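Local coordinates for protein Exo-poly-alpha-D-galacturonosidase (Thermotoga maritima, PDB 3JUR) that probably hydrolyses the glycosidic bonds of polygalacturonate, the backbone of pectin, as a glycoside hydrolase of family 28 with a beta-helix fold, at residues Lys207-Ile216 and Ile229-Asn238. Sequence-based numbering, arbitrary orientation.
Sequences KIINSPMWCI and IEISSTGPNN. Unlike the reference sequence in segment 207-216: I216 (reference Val).
S233 OG is gripped by two bonds: it accepts a nearly straight bond from the backbone N of S211 (2.9 Å) and donates its own proton to N238 OD1 (2.6 Å). That oxygen also takes the N-H of G235, the two donors arriving from opposite faces of the amide, while N238 ND2 crosses to S211 O at 3.0 Å, above the carbonyl plane. Both ends of the N238 amide are thus engaged, which fixes its flip and ties the type II turn G235-N238 to the loop after strand 207-209. With alanine at N238, S233 OG and the G235 N-H would probably lose their shared acceptor, and the turn its bond to S211 O. S211 OG in turn bonds M213 O, two residues on. Beside it, across the contact, the turn's N237 O lies in the W214 ring plane, at the CD1 edge, and M213 CG packs alongside N237 CB. Upstream the strands run parallel, joined by I208 N to E230 O (2.7 Å) and S232 N to I208 O (2.9 Å). I208 and I231 share one face, CD1 against CD1 (3.6 Å); C215 SG then rests on I231 CG2, and farther along I216 and I229 touch tip to tip through their CD1 methyls. On the other face, K207 and E230 run side by side, each with CG anti to the backbone N (chi1 -172° and -176°); K207 NZ stays 4.4 Å from E230 OE2, short of a salt bridge, and binds a water instead. R189 bonds P212 O, P236 O and N237 OD1, linking the two loops. The pair forms neighbouring rungs of the parallel beta-helix, with strand 132-134 flanking 207-209 and strand 255-258 flanking 230-233, while V203 of strand 201-204 packs on I216 and I229.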
ATOM      1  N   LYS D 207      35.254 -19.985 -18.516  1.00 23.98           N
ATOM      2  CA  LYS D 207      33.920 -19.999 -19.096  1.00 23.79           C
ATOM      3  C   LYS D 207      33.584 -21.422 -19.545  1.00 23.61           C
ATOM      4  O   LYS D 207      34.447 -22.131 -20.079  1.00 23.67           O
ATOM      5  CB  LYS D 207      33.838 -19.040 -20.290  1.00 23.96           C
ATOM      6  CG  LYS D 207      32.427 -18.857 -20.831  1.00 24.97           C
ATOM      7  CD  LYS D 207      32.399 -17.971 -22.059  1.00 26.44           C
ATOM      8  CE  LYS D 207      30.969 -17.702 -22.472  1.00 27.84           C
ATOM      9  NZ  LYS D 207      30.889 -16.818 -23.665  1.00 29.75           N
ATOM     10  N   ILE D 208      32.338 -21.836 -19.327  1.00 23.30           N
ATOM     11  CA  ILE D 208      31.868 -23.171 -19.725  1.00 23.41           C
ATOM     12  C   ILE D 208      30.668 -23.079 -20.666  1.00 23.06           C
ATOM     13  O   ILE D 208      29.639 -22.497 -20.310  1.00 22.62           O
ATOM     14  CB  ILE D 208      31.501 -24.042 -18.498  1.00 23.74           C
ATOM     15  CG1 ILE D 208      32.738 -24.280 -17.619  1.00 24.33           C
ATOM     16  CG2 ILE D 208      30.890 -25.383 -18.941  1.00 23.79           C
ATOM     17  CD1 ILE D 208      32.417 -24.825 -16.253  1.00 24.36           C
ATOM     18  N   ILE D 209      30.821 -23.669 -21.856  1.00 22.71           N
ATOM     19  CA  ILE D 209      29.817 -23.653 -22.933  1.00 22.56           C
ATOM     20  C   ILE D 209      29.523 -25.060 -23.491  1.00 23.07           C
ATOM     21  O   ILE D 209      30.332 -25.993 -23.329  1.00 23.06           O
ATOM     22  CB  ILE D 209      30.240 -22.720 -24.119  1.00 22.27           C
ATOM     23  CG1 ILE D 209      31.540 -23.203 -24.784  1.00 21.38           C
ATOM     24  CG2 ILE D 209      30.388 -21.272 -23.656  1.00 22.02           C
ATOM     25  CD1 ILE D 209      31.983 -22.353 -25.974  1.00 19.51           C
ATOM     26  N   ASN D 210      28.366 -25.197 -24.148  1.00 23.04           N
ATOM     27  CA  ASN D 210      27.989 -26.412 -24.871  1.00 23.12           C
ATOM     28  C   ASN D 210      28.150 -27.674 -24.014  1.00 23.15           C
ATOM     29  O   ASN D 210      28.826 -28.632 -24.412  1.00 23.24           O
ATOM     30  CB  ASN D 210      28.795 -26.566 -26.181  1.00 23.15           C
ATOM     31  CG  ASN D 210      28.793 -25.308 -27.047  1.00 23.64           C
ATOM     32  OD1 ASN D 210      27.748 -24.723 -27.332  1.00 24.52           O
ATOM     33  ND2 ASN D 210      29.972 -24.910 -27.500  1.00 24.98           N
ATOM     34  N   SER D 211      27.530 -27.662 -22.838  1.00 23.06           N
ATOM     35  CA  SER D 211      27.617 -28.781 -21.905  1.00 22.52           C
ATOM     36  C   SER D 211      26.673 -29.914 -22.312  1.00 22.85           C
ATOM     37  O   SER D 211      25.527 -29.652 -22.709  1.00 22.49           O
ATOM     38  CB  SER D 211      27.298 -28.315 -20.491  1.00 22.46           C
ATOM     39  OG  SER D 211      27.297 -29.397 -19.574  1.00 20.79           O
ATOM     40  N   PRO D 212      27.154 -31.174 -22.226  1.00 22.60           N
ATOM     41  CA  PRO D 212      26.303 -32.333 -22.512  1.00 22.95           C
ATOM     42  C   PRO D 212      25.075 -32.364 -21.605  1.00 23.07           C
ATOM     43  O   PRO D 212      23.958 -32.605 -22.079  1.00 23.03           O
ATOM     44  CB  PRO D 212      27.223 -33.523 -22.217  1.00 23.06           C
ATOM     45  CG  PRO D 212      28.592 -32.997 -22.501  1.00 23.00           C
ATOM     46  CD  PRO D 212      28.556 -31.567 -22.008  1.00 22.63           C
ATOM     47  N   MET D 213      25.301 -32.087 -20.322  1.00 23.24           N
ATOM     48  CA  MET D 213      24.274 -32.115 -19.288  1.00 23.34           C
ATOM     49  C   MET D 213      24.711 -31.166 -18.149  1.00 23.22           C
ATOM     50  O   MET D 213      24.931 -29.977 -18.405  1.00 23.31           O
ATOM     51  CB  MET D 213      24.043 -33.558 -18.821  1.00 23.53           C
ATOM     52  CG  MET D 213      22.739 -33.766 -18.067  1.00 23.94           C
ATOM     53  SD  MET D 213      22.346 -35.512 -17.898  1.00 25.85           S
ATOM     54  CE  MET D 213      21.077 -35.445 -16.634  1.00 24.77           C
ATOM     55  N   TRP D 214      24.862 -31.663 -16.918  1.00 23.06           N
ATOM     56  CA  TRP D 214      25.228 -30.788 -15.784  1.00 22.84           C
ATOM     57  C   TRP D 214      26.655 -30.265 -15.945  1.00 23.22           C
ATOM     58  O   TRP D 214      27.560 -31.017 -16.339  1.00 23.25           O
ATOM     59  CB  TRP D 214      25.081 -31.495 -14.432  1.00 22.31           C
ATOM     60  CG  TRP D 214      23.707 -32.050 -14.121  1.00 21.69           C
ATOM     61  CD1 TRP D 214      22.572 -31.925 -14.872  1.00 20.01           C
ATOM     62  CD2 TRP D 214      23.332 -32.789 -12.950  1.00 21.17           C
ATOM     63  NE1 TRP D 214      21.516 -32.550 -14.248  1.00 20.67           N
ATOM     64  CE2 TRP D 214      21.956 -33.089 -13.066  1.00 21.50           C
ATOM     65  CE3 TRP D 214      24.030 -33.236 -11.815  1.00 21.82           C
ATOM     66  CZ2 TRP D 214      21.261 -33.816 -12.087  1.00 21.37           C
ATOM     67  CZ3 TRP D 214      23.340 -33.949 -10.839  1.00 21.16           C
ATOM     68  CH2 TRP D 214      21.970 -34.237 -10.984  1.00 21.01           C
ATOM     69  N   CYS D 215      26.856 -28.983 -15.645  1.00 23.28           N
ATOM     70  CA  CYS D 215      28.116 -28.315 -15.979  1.00 24.07           C
ATOM     71  C   CYS D 215      29.200 -28.557 -14.940  1.00 24.15           C
ATOM     72  O   CYS D 215      30.261 -29.087 -15.272  1.00 24.76           O
ATOM     73  CB  CYS D 215      27.915 -26.821 -16.250  1.00 24.29           C
ATOM     74  SG  CYS D 215      26.880 -26.464 -17.704  1.00 26.26           S
ATOM     75  N   ILE D 216      28.937 -28.184 -13.692  1.00 24.13           N
ATOM     76  CA  ILE D 216      29.884 -28.435 -12.603  1.00 23.96           C
ATOM     77  C   ILE D 216      29.252 -29.303 -11.518  1.00 24.05           C
ATOM     78  O   ILE D 216      28.301 -28.884 -10.837  1.00 23.87           O
ATOM     79  CB  ILE D 216      30.446 -27.135 -12.016  1.00 24.15           C
ATOM     80  CG1 ILE D 216      31.191 -26.363 -13.115  1.00 25.06           C
ATOM     81  CG2 ILE D 216      31.364 -27.447 -10.831  1.00 23.83           C
ATOM     82  CD1 ILE D 216      31.963 -25.163 -12.627  1.00 27.29           C
ATOM     83  N   ILE D 229      33.618 -17.796 -12.294  1.00 25.78           N
ATOM     84  CA  ILE D 229      33.415 -18.536 -13.536  1.00 25.87           C
ATOM     85  C   ILE D 229      32.159 -18.052 -14.267  1.00 26.01           C
ATOM     86  O   ILE D 229      31.294 -17.402 -13.676  1.00 25.64           O
ATOM     87  CB  ILE D 229      33.326 -20.069 -13.309  1.00 25.82           C
ATOM     88  CG1 ILE D 229      32.051 -20.439 -12.548  1.00 26.06           C
ATOM     89  CG2 ILE D 229      34.573 -20.595 -12.606  1.00 24.98           C
ATOM     90  CD1 ILE D 229      31.476 -21.754 -12.959  1.00 26.36           C
ATOM     91  N   GLU D 230      32.077 -18.359 -15.558  1.00 26.39           N
ATOM     92  CA  GLU D 230      30.859 -18.127 -16.304  1.00 26.57           C
ATOM     93  C   GLU D 230      30.327 -19.415 -16.911  1.00 26.59           C
ATOM     94  O   GLU D 230      31.047 -20.106 -17.634  1.00 26.36           O
ATOM     95  CB  GLU D 230      31.052 -17.078 -17.397  1.00 26.86           C
ATOM     96  CG  GLU D 230      29.735 -16.771 -18.120  1.00 28.12           C
ATOM     97  CD  GLU D 230      29.856 -15.783 -19.262  1.00 30.27           C
ATOM     98  OE1 GLU D 230      30.944 -15.204 -19.465  1.00 32.03           O
ATOM     99  OE2 GLU D 230      28.838 -15.575 -19.952  1.00 30.89           O
ATOM    100  N   ILE D 231      29.071 -19.731 -16.597  1.00 26.25           N
ATOM    101  CA  ILE D 231      28.339 -20.795 -17.275  1.00 26.29           C
ATOM    102  C   ILE D 231      27.429 -20.161 -18.312  1.00 26.29           C
ATOM    103  O   ILE D 231      26.631 -19.267 -17.994  1.00 26.02           O
ATOM    104  CB  ILE D 231      27.440 -21.617 -16.307  1.00 26.58           C
ATOM    105  CG1 ILE D 231      28.238 -22.184 -15.121  1.00 26.60           C
ATOM    106  CG2 ILE D 231      26.690 -22.720 -17.071  1.00 26.50           C
ATOM    107  CD1 ILE D 231      29.227 -23.231 -15.484  1.00 27.00           C
ATOM    108  N   SER D 232      27.544 -20.637 -19.546  1.00 26.10           N
ATOM    109  CA  SER D 232      26.677 -20.208 -20.630  1.00 26.17           C
ATOM    110  C   SER D 232      26.339 -21.411 -21.509  1.00 25.89           C
ATOM    111  O   SER D 232      27.026 -21.688 -22.491  1.00 26.38           O
ATOM    112  CB  SER D 232      27.347 -19.107 -21.443  1.00 26.12           C
ATOM    113  OG  SER D 232      26.517 -18.706 -22.510  1.00 27.53           O
ATOM    114  N   SER D 233      25.281 -22.127 -21.130  1.00 25.58           N
ATOM    115  CA  SER D 233      24.866 -23.350 -21.813  1.00 25.11           C
ATOM    116  C   SER D 233      23.392 -23.595 -21.539  1.00 24.68           C
ATOM    117  O   SER D 233      22.991 -23.802 -20.394  1.00 24.42           O
ATOM    118  CB  SER D 233      25.703 -24.540 -21.331  1.00 25.06           C
ATOM    119  OG  SER D 233      25.632 -25.615 -22.243  1.00 24.90           O
ATOM    120  N   THR D 234      22.579 -23.565 -22.589  1.00 24.62           N
ATOM    121  CA  THR D 234      21.123 -23.560 -22.413  1.00 24.29           C
ATOM    122  C   THR D 234      20.397 -24.797 -22.954  1.00 24.10           C
ATOM    123  O   THR D 234      19.190 -24.750 -23.234  1.00 24.35           O
ATOM    124  CB  THR D 234      20.499 -22.273 -22.990  1.00 24.31           C
ATOM    125  OG1 THR D 234      20.887 -22.125 -24.359  1.00 24.25           O
ATOM    126  CG2 THR D 234      20.963 -21.049 -22.189  1.00 24.83           C
ATOM    127  N   GLY D 235      21.124 -25.908 -23.071  1.00 23.48           N
ATOM    128  CA  GLY D 235      20.542 -27.179 -23.509  1.00 22.86           C
ATOM    129  C   GLY D 235      19.737 -27.908 -22.441  1.00 22.62           C
ATOM    130  O   GLY D 235      19.562 -27.398 -21.333  1.00 22.40           O
ATOM    131  N   PRO D 236      19.234 -29.115 -22.769  1.00 22.70           N
ATOM    132  CA  PRO D 236      18.387 -29.850 -21.828  1.00 22.70           C
ATOM    133  C   PRO D 236      19.197 -30.355 -20.639  1.00 23.00           C
ATOM    134  O   PRO D 236      20.254 -30.970 -20.818  1.00 23.11           O
ATOM    135  CB  PRO D 236      17.856 -31.016 -22.665  1.00 22.24           C
ATOM    136  CG  PRO D 236      18.888 -31.224 -23.716  1.00 22.60           C
ATOM    137  CD  PRO D 236      19.456 -29.868 -24.020  1.00 22.42           C
ATOM    138  N   ASN D 237      18.716 -30.056 -19.437  1.00 23.46           N
ATOM    139  CA  ASN D 237      19.395 -30.450 -18.203  1.00 23.96           C
ATOM    140  C   ASN D 237      20.779 -29.808 -18.061  1.00 24.39           C
ATOM    141  O   ASN D 237      21.677 -30.377 -17.437  1.00 24.40           O
ATOM    142  CB  ASN D 237      19.475 -31.984 -18.090  1.00 23.84           C
ATOM    143  CG  ASN D 237      18.125 -32.652 -18.273  1.00 23.49           C
ATOM    144  OD1 ASN D 237      17.936 -33.462 -19.187  1.00 24.02           O
ATOM    145  ND2 ASN D 237      17.169 -32.292 -17.422  1.00 22.54           N
ATOM    146  N   ASN D 238      20.940 -28.619 -18.644  1.00 24.82           N
ATOM    147  CA  ASN D 238      22.164 -27.841 -18.481  1.00 25.39           C
ATOM    148  C   ASN D 238      22.173 -27.081 -17.147  1.00 25.54           C
ATOM    149  O   ASN D 238      22.121 -25.852 -17.129  1.00 25.63           O
ATOM    150  CB  ASN D 238      22.378 -26.881 -19.665  1.00 25.14           C
ATOM    151  CG  ASN D 238      23.077 -27.540 -20.855  1.00 26.26           C
ATOM    152  OD1 ASN D 238      23.357 -26.884 -21.861  1.00 25.72           O
ATOM    153  ND2 ASN D 238      23.375 -28.831 -20.739  1.00 27.00           N
TER
HETATM  154  O   HOH W   1      28.456 -17.011 -24.780  1.00 48.25           O
HETATM  155  O   HOH W   2      26.951 -22.926 -24.711  1.00 27.00           O